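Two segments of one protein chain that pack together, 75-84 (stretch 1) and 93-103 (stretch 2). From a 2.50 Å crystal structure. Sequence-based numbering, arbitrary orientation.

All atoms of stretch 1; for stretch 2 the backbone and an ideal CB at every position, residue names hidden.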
# COMPACT_ATOMS: atom_id res chain seq x y z
N ASN A 75 -15.92 -3.29 -17.18
CA ASN A 75 -17.05 -4.22 -17.11
C ASN A 75 -16.64 -5.65 -17.41
O ASN A 75 -17.35 -6.60 -17.05
CB ASN A 75 -18.20 -3.73 -18.00
CG ASN A 75 -18.83 -2.43 -17.48
OD1 ASN A 75 -18.76 -2.11 -16.29
ND2 ASN A 75 -19.44 -1.67 -18.39
N LYS A 76 -15.47 -5.80 -18.03
CA LYS A 76 -14.89 -7.09 -18.28
C LYS A 76 -13.45 -7.21 -17.83
O LYS A 76 -12.86 -8.29 -17.97
CB LYS A 76 -15.03 -7.38 -19.78
CG LYS A 76 -16.47 -7.66 -20.20
CD LYS A 76 -16.62 -7.71 -21.71
CE LYS A 76 -18.07 -7.93 -22.08
NZ LYS A 76 -18.25 -8.26 -23.52
N SER A 77 -12.92 -6.15 -17.20
CA SER A 77 -11.50 -5.96 -17.07
C SER A 77 -11.12 -5.12 -15.84
O SER A 77 -11.73 -4.09 -15.58
CB SER A 77 -11.01 -5.31 -18.36
OG SER A 77 -9.69 -4.84 -18.28
N MSE A 78 -10.14 -5.59 -15.09
CA MSE A 78 -9.49 -4.77 -14.08
C MSE A 78 -8.17 -4.30 -14.58
O MSE A 78 -7.38 -5.09 -15.07
CB MSE A 78 -9.24 -5.52 -12.79
CG MSE A 78 -8.83 -4.55 -11.68
SE MSE A 78 -8.60 -5.48 -9.97
CE MSE A 78 -7.11 -6.70 -10.38
N THR A 79 -7.88 -3.02 -14.37
CA THR A 79 -6.57 -2.44 -14.69
C THR A 79 -5.84 -2.00 -13.42
O THR A 79 -6.39 -1.22 -12.63
CB THR A 79 -6.73 -1.25 -15.62
OG1 THR A 79 -7.59 -1.60 -16.71
CG2 THR A 79 -5.37 -0.79 -16.14
N THR A 80 -4.59 -2.44 -13.27
CA THR A 80 -3.77 -2.11 -12.10
C THR A 80 -2.61 -1.29 -12.59
O THR A 80 -1.91 -1.67 -13.53
CB THR A 80 -3.25 -3.37 -11.37
OG1 THR A 80 -2.00 -3.76 -11.93
CG2 THR A 80 -4.20 -4.51 -11.51
N GLU A 81 -2.40 -0.15 -11.95
CA GLU A 81 -1.31 0.74 -12.32
C GLU A 81 -0.42 0.98 -11.14
O GLU A 81 -0.92 1.12 -10.03
CB GLU A 81 -1.88 2.06 -12.76
CG GLU A 81 -2.68 2.02 -14.01
CD GLU A 81 -3.20 3.43 -14.34
OE1 GLU A 81 -4.01 3.95 -13.54
OE2 GLU A 81 -2.78 4.02 -15.36
N TYR A 82 0.88 1.11 -11.39
CA TYR A 82 1.88 1.17 -10.33
C TYR A 82 2.54 2.50 -10.37
O TYR A 82 2.98 2.95 -11.44
CB TYR A 82 2.94 0.07 -10.57
CG TYR A 82 2.36 -1.32 -10.56
CD1 TYR A 82 1.91 -1.95 -11.73
CD2 TYR A 82 2.28 -2.03 -9.38
CE1 TYR A 82 1.36 -3.25 -11.70
CE2 TYR A 82 1.77 -3.33 -9.34
CZ TYR A 82 1.30 -3.92 -10.48
OH TYR A 82 0.78 -5.18 -10.35
N TYR A 83 2.70 3.12 -9.20
CA TYR A 83 3.29 4.45 -9.12
C TYR A 83 4.45 4.39 -8.18
O TYR A 83 4.41 3.66 -7.19
CB TYR A 83 2.25 5.42 -8.54
CG TYR A 83 1.05 5.71 -9.43
CD1 TYR A 83 0.05 4.80 -9.57
CD2 TYR A 83 0.90 6.97 -10.06
CE1 TYR A 83 -1.07 5.06 -10.38
CE2 TYR A 83 -0.21 7.26 -10.84
CZ TYR A 83 -1.18 6.33 -11.00
OH TYR A 83 -2.24 6.66 -11.79
N LYS A 84 5.49 5.17 -8.46
CA LYS A 84 6.62 5.27 -7.52
C LYS A 84 6.71 6.69 -7.02
O LYS A 84 6.42 7.64 -7.77
CB LYS A 84 7.93 4.82 -8.18
CG LYS A 84 9.08 4.69 -7.18
CD LYS A 84 10.09 3.58 -7.53
CE LYS A 84 10.64 2.82 -6.31
NZ LYS A 84 10.89 3.60 -5.05
N UNK A 93 4.61 9.11 -8.92
CA UNK A 93 4.67 9.10 -10.39
C UNK A 93 4.37 7.74 -11.00
O UNK A 93 5.05 6.78 -10.67
CB UNK A 93 6.05 9.56 -10.85
N UNK A 94 3.47 7.69 -11.97
CA UNK A 94 3.11 6.46 -12.72
C UNK A 94 4.24 5.79 -13.49
O UNK A 94 5.04 6.46 -14.14
CB UNK A 94 2.00 6.79 -13.72
N UNK A 95 4.28 4.46 -13.44
CA UNK A 95 5.25 3.65 -14.18
C UNK A 95 4.39 2.84 -15.16
O UNK A 95 4.08 1.67 -14.88
CB UNK A 95 6.10 2.76 -13.27
N UNK A 96 3.99 3.46 -16.30
CA UNK A 96 3.07 2.90 -17.31
C UNK A 96 3.59 1.65 -17.97
O UNK A 96 2.86 0.87 -18.56
CB UNK A 96 2.78 3.94 -18.39
N UNK A 97 4.88 1.48 -17.82
CA UNK A 97 5.62 0.36 -18.31
C UNK A 97 5.06 -0.87 -17.64
O UNK A 97 5.08 -1.92 -18.22
CB UNK A 97 7.12 0.52 -18.06
N UNK A 98 4.60 -0.75 -16.40
CA UNK A 98 4.20 -1.92 -15.59
C UNK A 98 2.72 -2.15 -15.55
O UNK A 98 2.29 -3.19 -15.06
CB UNK A 98 4.71 -1.77 -14.15
N UNK A 99 1.90 -1.24 -16.09
CA UNK A 99 0.46 -1.38 -16.07
C UNK A 99 0.00 -2.73 -16.59
O UNK A 99 0.55 -3.21 -17.57
CB UNK A 99 -0.18 -0.26 -16.89
N UNK A 100 -1.04 -3.29 -15.98
CA UNK A 100 -1.61 -4.57 -16.37
C UNK A 100 -3.13 -4.48 -16.50
O UNK A 100 -3.79 -3.83 -15.71
CB UNK A 100 -1.23 -5.65 -15.36
N UNK A 101 -3.66 -5.21 -17.46
CA UNK A 101 -5.07 -5.25 -17.72
C UNK A 101 -5.42 -6.70 -17.95
O UNK A 101 -4.91 -7.30 -18.89
CB UNK A 101 -5.46 -4.37 -18.91
N UNK A 102 -6.27 -7.25 -17.08
CA UNK A 102 -6.74 -8.63 -17.18
C UNK A 102 -8.24 -8.70 -16.98
O UNK A 102 -8.87 -7.74 -16.52
CB UNK A 102 -6.03 -9.52 -16.16
N UNK A 103 -8.82 -9.85 -17.32
CA UNK A 103 -10.29 -9.99 -17.33
C UNK A 103 -10.96 -10.31 -15.99
O UNK A 103 -10.32 -10.73 -15.03
CB UNK A 103 -10.67 -11.09 -18.32

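Stretch 2 runs antiparallel to the strand formed by 78-84, pairing with it at both ends, with a type I turn at 95-98 between.

Position 93 pairs with Lys84. Its N donates to Lys84 O at 2.6 Å, and its O accepts from Lys84 N at 2.8 Å. The ideal CB lies 3.7 Å from Lys84 O, on the same sheet face as the Lys84 side chain, whose end leads away. The extended backbone suits a beta-branched residue, though many others would fit. The residue is Ile93.

Position 94 has its CA 4.1 Å from the CA of Tyr83, and its CB shares a face with that side chain. The ideal CB is 3.7 Å from Tyr83 CE2. An aromatic ring so near favors an apolar chain such as leucine, isoleucine or methionine. The residue is Leu94. Its CD1 sits over one face of the Tyr83 ring, 3.9 Å from the centroid and 14° off the normal, a CH-pi contact.

Position 95 donates its N to Tyr82 O at 2.8 Å. CA-to-CB points sideways, with the ideal CB 3.6 Å from Tyr82 O. A small or medium apolar residue is reasonable. Val95, chi1 t, brings CG2 to 4.4 Å from Lys84 CB. It also opens a type I turn that ends at 98.

Position 96 points away and has phi -62°. Proline suits this second place of the turn, as would many polar residues. Pro96 is found, and it does not touch stretch 1.

Position 97 is out of reach of stretch 1. Polar residues are likely; it is Glu97.

Position 98 closes the turn, its N bonded to Val95 O at 2.9 Å. CA-to-CB points toward stretch 1, with the ideal CB 3.7 Å from Tyr82 CD1. Apolar side chains would suit. The residue is Met98, a selenomethionine. Its CB packs on the tyrosine, while its backbone O lies at the ring edge, 3.5 Å from Tyr82 CE1.

Position 99 points sideways, with the ideal CB 4.4 Å from Glu81 CG. Threonine, serine or valine would fit. Thr99 sets CG2 3.7 Å from Thr79 CG2 and 3.8 Å from Glu81 CG. Its OG1 makes a weak bond to Pro96 O at 3.4 Å.

Position 100 resumes the pairing: its N donates to Thr80 O at 3.1 Å, and its O accepts from Thr80 N at 2.9 Å. The ideal CB lies 4.0 Å from Thr80 OG1. Beta-branched residues suit this strand. Val100 sets its CB 3.9 Å from Thr80 OG1.

Position 101 faces Thr79 and Ser77, whose hydroxyls are near. Small polar or beta-branched residues fit. Thr101 places CG2 3.0 Å from Ser77 OG, a tight approach.

Position 102 pairs with Met78 through both backbone bonds. The nearest stretch 1 atom to its ideal CB is Met78 O, at 4.8 Å, so many residues would do. It is selenomethionine Met102.

Position 103 points sideways beside Lys76 O; several polar types would serve. In Asp103, CA makes a CA-H...O contact with Lys76 O at 3.1 Å.

Stretch 2 (93-103) ILVPEMTVTMD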
# COMPACT_ATOMS: atom_id res chain seq x y z
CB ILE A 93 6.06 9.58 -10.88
CG1 ILE A 93 6.30 11.02 -10.41
CG2 ILE A 93 6.15 9.52 -12.41
CD1 ILE A 93 7.72 11.50 -10.54
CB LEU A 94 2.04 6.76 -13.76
CG LEU A 94 1.53 5.58 -14.59
CD1 LEU A 94 0.87 4.55 -13.70
CD2 LEU A 94 0.55 6.00 -15.68
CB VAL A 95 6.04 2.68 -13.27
CG1 VAL A 95 7.03 1.85 -14.07
CG2 VAL A 95 6.81 3.44 -12.20
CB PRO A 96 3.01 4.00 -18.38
CG PRO A 96 4.31 4.70 -18.27
CD PRO A 96 4.63 4.69 -16.80
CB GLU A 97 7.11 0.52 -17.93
CG GLU A 97 7.63 1.98 -17.91
CD GLU A 97 8.77 2.24 -16.95
OE1 GLU A 97 9.74 1.44 -16.95
OE2 GLU A 97 8.70 3.26 -16.23
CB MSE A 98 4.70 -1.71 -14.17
CG MSE A 98 6.23 -1.70 -14.07
SE MSE A 98 6.99 -3.51 -14.28
CE MSE A 98 5.99 -4.27 -12.75
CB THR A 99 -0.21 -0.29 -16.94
OG1 THR A 99 0.20 1.00 -16.46
CG2 THR A 99 -1.72 -0.37 -16.87
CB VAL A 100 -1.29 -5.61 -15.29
CG1 VAL A 100 -2.09 -6.90 -15.49
CG2 VAL A 100 0.22 -5.88 -15.25
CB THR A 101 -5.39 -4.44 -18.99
OG1 THR A 101 -4.76 -3.15 -18.90
CG2 THR A 101 -6.87 -4.26 -19.15
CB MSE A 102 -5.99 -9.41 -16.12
CG MSE A 102 -4.52 -9.66 -16.51
SE MSE A 102 -3.40 -10.23 -14.97
CE MSE A 102 -4.47 -11.82 -14.54
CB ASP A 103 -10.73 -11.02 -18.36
CG ASP A 103 -10.37 -10.62 -19.79
OD1 ASP A 103 -10.70 -9.49 -20.21
OD2 ASP A 103 -9.80 -11.45 -20.53
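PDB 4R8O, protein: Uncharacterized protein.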